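Local coordinates for protein leucine aminopeptidase 1 (Caenorhabditis elegans, PDB 2HC9) that releases N-terminal amino acids, preferably leucine, from peptides as a two-zinc aminopeptidase of the M17 family, and probably acts as a digestive enzyme, at residues L166-D178 with V464-F476. The protein carries 1 engineered substitution. Residues are numbered along the deposited sequence; the frame is centred on the assembly and turned at random. Where two conformers were deposited one is given.
Sequences LSESVRETARLID and VGDRGTGYGPALF. With SO4 (sulfate ion), chain E.
Asp178 and Arg467 meet because each first torsion sets CG opposite the carbonyl carbon (chi1 -67° and -70°), while a bend at chi2 of Arg467 swings its guanidinium back to the carboxylate. The two side chains cross nearly at right angles. Asp178 OD1 takes the backbone N of Gly468 through its syn lone pair at 2.8 Å, almost straight, whereas OD2 receives Arg467 NH1 at 3.0 Å from above the carboxylate plane, completing a salt bridge. Two waters, one joining OD2 to Gly468 O and the other OD1 to Asp466 O, further fix the carboxylate. Arg467 also turns NE and NH2 to a sulfate ion, probably from the crystallisation liquor, which Lys98 holds too. A methionine in place of Arg467 would probably leave Asp178 without its countercharge.

Further along, glycines let the loop lie against the helix. A beta carbon on Gly468 would collide with Ile177 CG2, and one on Gly470 with Val170 O, which instead receives a CA-H...O contact from Gly470 CA (3.6 Å). Small Ala174 fits here, its CB 3.6 Å from Gly468 O. Pro473, just after the N-cap Gly472, is a rigid knob in the hole formed by Leu166, Ser169, Val170 and Thr173. Pro473 CG lies 3.4 Å from Thr173 OG1, whose hydroxyl is bonded to Ser169 O, and Pro473 CB is 3.9 Å from Leu166 CD1. Through Gly468 N-H and Arg467, Asp178 ties strand 467-468 to helix 157-178, which lies between the two main sheets of the M17 fold, with the start of helix 473-480 packed against it.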
ATOM      1  N   LEU A 166     -22.086 -22.877  33.965  1.00 14.11           N
ATOM      2  CA  LEU A 166     -21.823 -21.721  33.108  1.00 15.34           C
ATOM      3  C   LEU A 166     -20.318 -21.451  33.007  1.00 16.28           C
ATOM      4  O   LEU A 166     -19.795 -21.215  31.908  1.00 16.56           O
ATOM      5  CB  LEU A 166     -22.536 -20.476  33.644  1.00 16.62           C
ATOM      6  CG  LEU A 166     -22.231 -19.190  32.850  1.00 20.43           C
ATOM      7  CD1 LEU A 166     -22.752 -19.322  31.406  1.00 17.48           C
ATOM      8  CD2 LEU A 166     -22.850 -17.990  33.571  1.00 16.36           C
ATOM      9  N   SER A 167     -19.623 -21.503  34.142  1.00 15.73           N
ATOM     10  CA  SER A 167     -18.166 -21.384  34.136  1.00 16.27           C
ATOM     11  C   SER A 167     -17.527 -22.385  33.185  1.00 16.98           C
ATOM     12  O   SER A 167     -16.605 -22.042  32.449  1.00 16.26           O
ATOM     13  CB  SER A 167     -17.585 -21.570  35.544  1.00 18.32           C
ATOM     14  OG  SER A 167     -18.018 -20.537  36.415  1.00 18.60           O
ATOM     15  N   GLU A 168     -17.999 -23.626  33.220  1.00 15.41           N
ATOM     16  CA  GLU A 168     -17.482 -24.653  32.312  1.00 15.23           C
ATOM     17  C   GLU A 168     -17.803 -24.304  30.864  1.00 17.19           C
ATOM     18  O   GLU A 168     -16.955 -24.439  29.991  1.00 15.07           O
ATOM     19  CB  GLU A 168     -18.036 -26.040  32.690  1.00 17.02           C
ATOM     20  CG  GLU A 168     -17.716 -27.163  31.672  1.00 17.49           C
ATOM     21  CD  GLU A 168     -16.235 -27.597  31.637  1.00 17.36           C
ATOM     22  OE1 GLU A 168     -15.357 -26.974  32.258  1.00 17.51           O
ATOM     23  OE2 GLU A 168     -15.936 -28.590  30.945  1.00 19.14           O
ATOM     24  N   SER A 169     -19.021 -23.835  30.604  1.00 15.63           N
ATOM     25  CA  SER A 169     -19.412 -23.539  29.213  1.00 13.45           C
ATOM     26  C   SER A 169     -18.548 -22.391  28.672  1.00 14.02           C
ATOM     27  O   SER A 169     -18.103 -22.432  27.513  1.00 15.55           O
ATOM     28  CB  SER A 169     -20.895 -23.178  29.149  1.00 18.80           C
ATOM     29  OG  SER A 169     -21.699 -24.349  29.086  1.00 18.70           O
ATOM     30  N   VAL A 170     -18.304 -21.392  29.520  1.00 12.94           N
ATOM     31  CA  VAL A 170     -17.431 -20.252  29.192  1.00 14.25           C
ATOM     32  C   VAL A 170     -16.020 -20.742  28.874  1.00 18.01           C
ATOM     33  O   VAL A 170     -15.459 -20.438  27.795  1.00 14.00           O
ATOM     34  CB  VAL A 170     -17.427 -19.170  30.330  1.00 16.64           C
ATOM     35  CG1 VAL A 170     -16.306 -18.133  30.107  1.00 14.95           C
ATOM     36  CG2 VAL A 170     -18.826 -18.469  30.391  1.00 15.54           C
ATOM     37  N   ARG A 171     -15.449 -21.541  29.781  1.00 14.54           N
ATOM     38  CA  ARG A 171     -14.072 -22.043  29.563  1.00 15.10           C
ATOM     39  C   ARG A 171     -13.950 -23.003  28.385  1.00 12.79           C
ATOM     40  O   ARG A 171     -12.921 -23.020  27.707  1.00 15.00           O
ATOM     41  CB  ARG A 171     -13.523 -22.677  30.841  1.00 14.80           C
ATOM     42  CG  ARG A 171     -13.366 -21.655  31.960  1.00 14.60           C
ATOM     43  CD  ARG A 171     -12.923 -22.352  33.262  1.00 16.16           C
ATOM     44  NE  ARG A 171     -11.533 -22.818  33.209  1.00 15.54           N
ATOM     45  CZ  ARG A 171     -11.105 -24.004  33.653  1.00 21.57           C
ATOM     46  NH1 ARG A 171     -11.955 -24.928  34.148  1.00 16.16           N
ATOM     47  NH2 ARG A 171      -9.812 -24.285  33.579  1.00 15.93           N
ATOM     48  N   GLU A 172     -14.989 -23.799  28.143  1.00 13.86           N
ATOM     49  CA  GLU A 172     -15.018 -24.677  26.966  1.00 12.90           C
ATOM     50  C   GLU A 172     -15.066 -23.897  25.647  1.00 14.61           C
ATOM     51  O   GLU A 172     -14.343 -24.217  24.701  1.00 13.87           O
ATOM     52  CB  GLU A 172     -16.229 -25.632  27.030  1.00 13.87           C
ATOM     53  CG  GLU A 172     -16.024 -26.806  28.049  1.00 13.74           C
ATOM     54  CD  GLU A 172     -14.967 -27.768  27.553  1.00 13.09           C
ATOM     55  OE1 GLU A 172     -15.327 -28.652  26.743  1.00 18.40           O
ATOM     56  OE2 GLU A 172     -13.771 -27.583  27.893  1.00 16.32           O
ATOM     57  N   THR A 173     -15.929 -22.889  25.589  1.00 14.31           N
ATOM     58  CA  THR A 173     -15.993 -22.014  24.398  1.00 11.80           C
ATOM     59  C   THR A 173     -14.596 -21.452  24.112  1.00 15.46           C
ATOM     60  O   THR A 173     -14.110 -21.520  22.981  1.00 12.27           O
ATOM     61  CB  THR A 173     -16.958 -20.816  24.648  1.00 16.46           C
ATOM     62  OG1 THR A 173     -18.265 -21.312  24.932  1.00 15.57           O
ATOM     63  CG2 THR A 173     -17.056 -19.927  23.397  1.00 14.77           C
ATOM     64  N   ALA A 174     -13.964 -20.879  25.142  1.00 15.07           N
ATOM     65  CA  ALA A 174     -12.622 -20.304  25.001  1.00 14.95           C
ATOM     66  C   ALA A 174     -11.565 -21.347  24.609  1.00 16.56           C
ATOM     67  O   ALA A 174     -10.701 -21.069  23.773  1.00 12.92           O
ATOM     68  CB  ALA A 174     -12.212 -19.585  26.292  1.00 14.91           C
ATOM     69  N   ARG A 175     -11.623 -22.537  25.213  1.00 15.67           N
ATOM     70  CA  ARG A 175     -10.691 -23.615  24.838  1.00 13.67           C
ATOM     71  C   ARG A 175     -10.777 -23.957  23.347  1.00 16.36           C
ATOM     72  O   ARG A 175      -9.740 -24.117  22.656  1.00 14.98           O
ATOM     73  CB  ARG A 175     -10.988 -24.893  25.662  1.00 16.00           C
ATOM     74  CG  ARG A 175     -10.141 -26.113  25.203  1.00 16.39           C
ATOM     75  CD  ARG A 175     -10.467 -27.382  26.004  1.00 18.33           C
ATOM     76  NE  ARG A 175     -11.832 -27.877  25.806  1.00 14.79           N
ATOM     77  CZ  ARG A 175     -12.263 -28.568  24.738  1.00 15.08           C
ATOM     78  NH1 ARG A 175     -11.457 -28.857  23.717  1.00 16.03           N
ATOM     79  NH2 ARG A 175     -13.513 -28.989  24.695  1.00 15.52           N
ATOM     80  N   LEU A 176     -12.012 -24.100  22.856  1.00 13.23           N
ATOM     81  CA  LEU A 176     -12.241 -24.440  21.454  1.00 11.62           C
ATOM     82  C   LEU A 176     -11.652 -23.329  20.569  1.00 14.29           C
ATOM     83  O   LEU A 176     -10.995 -23.599  19.578  1.00 16.03           O
ATOM     84  CB  LEU A 176     -13.752 -24.638  21.178  1.00 12.73           C
ATOM     85  CG  LEU A 176     -14.363 -25.876  21.903  1.00 12.33           C
ATOM     86  CD1 LEU A 176     -15.900 -25.839  21.739  1.00 14.86           C
ATOM     87  CD2 LEU A 176     -13.803 -27.158  21.294  1.00 16.41           C
ATOM     88  N   ILE A 177     -11.883 -22.080  20.961  1.00 14.41           N
ATOM     89  CA  ILE A 177     -11.360 -20.928  20.219  1.00 13.77           C
ATOM     90  C   ILE A 177      -9.834 -20.891  20.224  1.00 15.35           C
ATOM     91  O   ILE A 177      -9.226 -20.643  19.175  1.00 16.88           O
ATOM     92  CB  ILE A 177     -11.962 -19.615  20.773  1.00 12.57           C
ATOM     93  CG1 ILE A 177     -13.444 -19.540  20.343  1.00 13.52           C
ATOM     94  CG2 ILE A 177     -11.143 -18.343  20.316  1.00 14.50           C
ATOM     95  CD1 ILE A 177     -14.236 -18.458  21.103  1.00 13.07           C
ATOM     96  N   ASP A 178      -9.212 -21.149  21.383  1.00 14.18           N
ATOM     97  CA  ASP A 178      -7.738 -20.988  21.517  1.00 13.36           C
ATOM     98  C   ASP A 178      -6.959 -22.110  20.834  1.00 17.14           C
ATOM     99  O   ASP A 178      -5.782 -21.945  20.555  1.00 15.15           O
ATOM    100  CB  ASP A 178      -7.320 -20.993  22.996  1.00 14.19           C
ATOM    101  CG  ASP A 178      -7.830 -19.782  23.769  1.00 17.55           C
ATOM    102  OD1 ASP A 178      -8.212 -18.774  23.133  1.00 15.81           O
ATOM    103  OD2 ASP A 178      -7.816 -19.839  25.021  1.00 16.92           O
ATOM    104  N   VAL A 464      -9.952 -11.248  23.661  1.00 16.89           N
ATOM    105  CA  VAL A 464      -9.150 -10.129  24.173  1.00 18.27           C
ATOM    106  C   VAL A 464      -7.697 -10.591  24.149  1.00 20.38           C
ATOM    107  O   VAL A 464      -7.366 -11.641  24.708  1.00 15.70           O
ATOM    108  CB  VAL A 464      -9.513  -9.776  25.648  1.00 19.17           C
ATOM    109  CG1 VAL A 464      -8.549  -8.729  26.209  1.00 20.45           C
ATOM    110  CG2 VAL A 464     -10.936  -9.277  25.760  1.00 22.66           C
ATOM    111  N   GLY A 465      -6.829  -9.809  23.508  1.00 21.13           N
ATOM    112  CA  GLY A 465      -5.411 -10.134  23.470  1.00 22.89           C
ATOM    113  C   GLY A 465      -5.305 -11.447  22.721  1.00 22.30           C
ATOM    114  O   GLY A 465      -5.900 -11.611  21.645  1.00 21.42           O
ATOM    115  N   ASP A 466      -4.604 -12.418  23.293  1.00 20.68           N
ATOM    116  CA  ASP A 466      -4.341 -13.702  22.644  0.50 23.05           C
ATOM    117  C   ASP A 466      -5.321 -14.810  23.025  1.00 20.74           C
ATOM    118  O   ASP A 466      -5.049 -15.998  22.755  1.00 17.81           O
ATOM    119  CB  ASP A 466      -2.917 -14.156  22.986  0.50 24.00           C
ATOM    120  CG  ASP A 466      -1.878 -13.200  22.474  0.50 20.57           C
ATOM    121  OD1 ASP A 466      -2.135 -12.576  21.439  0.50 20.36           O
ATOM    122  OD2 ASP A 466      -0.811 -13.070  23.100  0.50 33.93           O
ATOM    123  N   ARG A 467      -6.412 -14.439  23.691  1.00 15.54           N
ATOM    124  CA  ARG A 467      -7.298 -15.419  24.291  1.00 16.66           C
ATOM    125  C   ARG A 467      -8.765 -15.205  23.932  1.00 15.97           C
ATOM    126  O   ARG A 467      -9.246 -14.080  23.938  1.00 16.60           O
ATOM    127  CB  ARG A 467      -7.125 -15.395  25.820  1.00 15.33           C
ATOM    128  CG  ARG A 467      -5.757 -15.958  26.260  1.00 18.38           C
ATOM    129  CD  ARG A 467      -5.655 -17.469  25.997  1.00 16.95           C
ATOM    130  NE  ARG A 467      -4.522 -18.085  26.713  1.00 20.91           N
ATOM    131  CZ  ARG A 467      -4.293 -19.396  26.767  1.00 20.14           C
ATOM    132  NH1 ARG A 467      -5.123 -20.249  26.163  1.00 16.99           N
ATOM    133  NH2 ARG A 467      -3.256 -19.865  27.472  1.00 18.55           N
ATOM    134  N   GLY A 468      -9.467 -16.302  23.651  1.00 15.48           N
ATOM    135  CA  GLY A 468     -10.921 -16.278  23.582  1.00 16.53           C
ATOM    136  C   GLY A 468     -11.522 -15.833  24.907  1.00 16.87           C
ATOM    137  O   GLY A 468     -11.011 -16.178  25.991  1.00 15.75           O
ATOM    138  N   THR A 469     -12.604 -15.063  24.826  1.00 15.80           N
ATOM    139  CA  THR A 469     -13.318 -14.651  26.049  1.00 15.56           C
ATOM    140  C   THR A 469     -14.367 -15.670  26.487  1.00 17.17           C
ATOM    141  O   THR A 469     -14.885 -15.600  27.610  1.00 17.37           O
ATOM    142  CB  THR A 469     -14.039 -13.308  25.832  1.00 18.15           C
ATOM    143  OG1 THR A 469     -14.847 -13.402  24.638  1.00 16.58           O
ATOM    144  CG2 THR A 469     -13.019 -12.155  25.685  1.00 16.64           C
ATOM    145  N   GLY A 470     -14.749 -16.583  25.591  1.00 16.29           N
ATOM    146  CA  GLY A 470     -15.888 -17.445  25.894  1.00 14.79           C
ATOM    147  C   GLY A 470     -17.242 -16.739  25.866  1.00 19.27           C
ATOM    148  O   GLY A 470     -18.144 -17.076  26.627  1.00 17.04           O
ATOM    149  N   TYR A 471     -17.368 -15.742  24.987  1.00 14.66           N
ATOM    150  CA  TYR A 471     -18.627 -15.018  24.778  1.00 14.86           C
ATOM    151  C   TYR A 471     -19.713 -15.946  24.248  1.00 16.28           C
ATOM    152  O   TYR A 471     -19.466 -16.781  23.351  1.00 16.23           O
ATOM    153  CB  TYR A 471     -18.367 -13.912  23.751  1.00 15.29           C
ATOM    154  CG  TYR A 471     -19.504 -12.941  23.532  1.00 13.12           C
ATOM    155  CD1 TYR A 471     -19.472 -11.663  24.105  1.00 16.29           C
ATOM    156  CD2 TYR A 471     -20.584 -13.285  22.712  1.00 18.99           C
ATOM    157  CE1 TYR A 471     -20.518 -10.736  23.872  1.00 13.54           C
ATOM    158  CE2 TYR A 471     -21.623 -12.397  22.475  1.00 16.22           C
ATOM    159  CZ  TYR A 471     -21.587 -11.141  23.049  1.00 15.23           C
ATOM    160  OH  TYR A 471     -22.615 -10.275  22.765  1.00 15.81           O
ATOM    161  N   GLY A 472     -20.928 -15.785  24.780  1.00 14.17           N
ATOM    162  CA  GLY A 472     -22.086 -16.464  24.203  1.00 13.85           C
ATOM    163  C   GLY A 472     -22.898 -17.234  25.250  1.00 14.59           C
ATOM    164  O   GLY A 472     -24.078 -16.975  25.391  1.00 15.61           O
ATOM    165  N   PRO A 473     -22.271 -18.192  25.974  1.00 17.86           N
ATOM    166  CA  PRO A 473     -23.020 -18.912  27.030  1.00 16.61           C
ATOM    167  C   PRO A 473     -23.679 -18.005  28.085  1.00 14.09           C
ATOM    168  O   PRO A 473     -24.831 -18.240  28.459  1.00 17.28           O
ATOM    169  CB  PRO A 473     -21.959 -19.821  27.670  1.00 18.63           C
ATOM    170  CG  PRO A 473     -20.950 -20.071  26.509  1.00 17.72           C
ATOM    171  CD  PRO A 473     -20.909 -18.749  25.767  1.00 15.16           C
ATOM    172  N   ALA A 474     -22.987 -16.970  28.539  1.00 13.69           N
ATOM    173  CA  ALA A 474     -23.582 -16.095  29.561  1.00 13.29           C
ATOM    174  C   ALA A 474     -24.756 -15.329  28.947  1.00 17.50           C
ATOM    175  O   ALA A 474     -25.825 -15.261  29.542  1.00 15.69           O
ATOM    176  CB  ALA A 474     -22.540 -15.142  30.160  1.00 15.31           C
ATOM    177  N   LEU A 475     -24.559 -14.763  27.757  1.00 18.43           N
ATOM    178  CA  LEU A 475     -25.635 -14.038  27.051  1.00 14.62           C
ATOM    179  C   LEU A 475     -26.896 -14.890  26.898  1.00 15.52           C
ATOM    180  O   LEU A 475     -27.991 -14.456  27.256  1.00 15.60           O
ATOM    181  CB  LEU A 475     -25.169 -13.642  25.637  1.00 14.12           C
ATOM    182  CG  LEU A 475     -26.234 -12.879  24.845  1.00 16.59           C
ATOM    183  CD1 LEU A 475     -26.661 -11.553  25.572  1.00 16.13           C
ATOM    184  CD2 LEU A 475     -25.662 -12.557  23.454  1.00 14.68           C
ATOM    185  N   PHE A 476     -26.753 -16.100  26.357  1.00 15.71           N
ATOM    186  CA  PHE A 476     -27.940 -16.910  26.106  1.00 16.25           C
ATOM    187  C   PHE A 476     -28.539 -17.543  27.349  1.00 17.56           C
ATOM    188  O   PHE A 476     -29.720 -17.828  27.387  1.00 16.45           O
ATOM    189  CB  PHE A 476     -27.719 -17.931  24.995  1.00 15.72           C
ATOM    190  CG  PHE A 476     -27.725 -17.303  23.637  1.00 16.67           C
ATOM    191  CD1 PHE A 476     -28.931 -16.968  23.032  1.00 18.38           C
ATOM    192  CD2 PHE A 476     -26.530 -16.956  23.011  1.00 18.01           C
ATOM    193  CE1 PHE A 476     -28.955 -16.318  21.782  1.00 20.91           C
ATOM    194  CE2 PHE A 476     -26.538 -16.328  21.753  1.00 22.49           C
ATOM    195  CZ  PHE A 476     -27.756 -16.002  21.144  1.00 19.69           C
TER
HETATM  196  S   SO4 E 901      -2.368 -16.858  29.621  1.00 38.58           S
HETATM  197  O1  SO4 E 901      -2.992 -16.794  30.947  1.00 41.26           O
HETATM  198  O2  SO4 E 901      -2.020 -18.243  29.295  1.00 38.74           O
HETATM  199  O3  SO4 E 901      -3.318 -16.297  28.641  1.00 29.74           O
HETATM  200  O4  SO4 E 901      -1.123 -16.091  29.570  1.00 39.62           O
HETATM  201  O   HOH W   1      -9.207 -18.177  26.725  1.00 16.35           O
HETATM  202  O   HOH W   2      -6.729 -17.650  21.181  1.00 18.75           O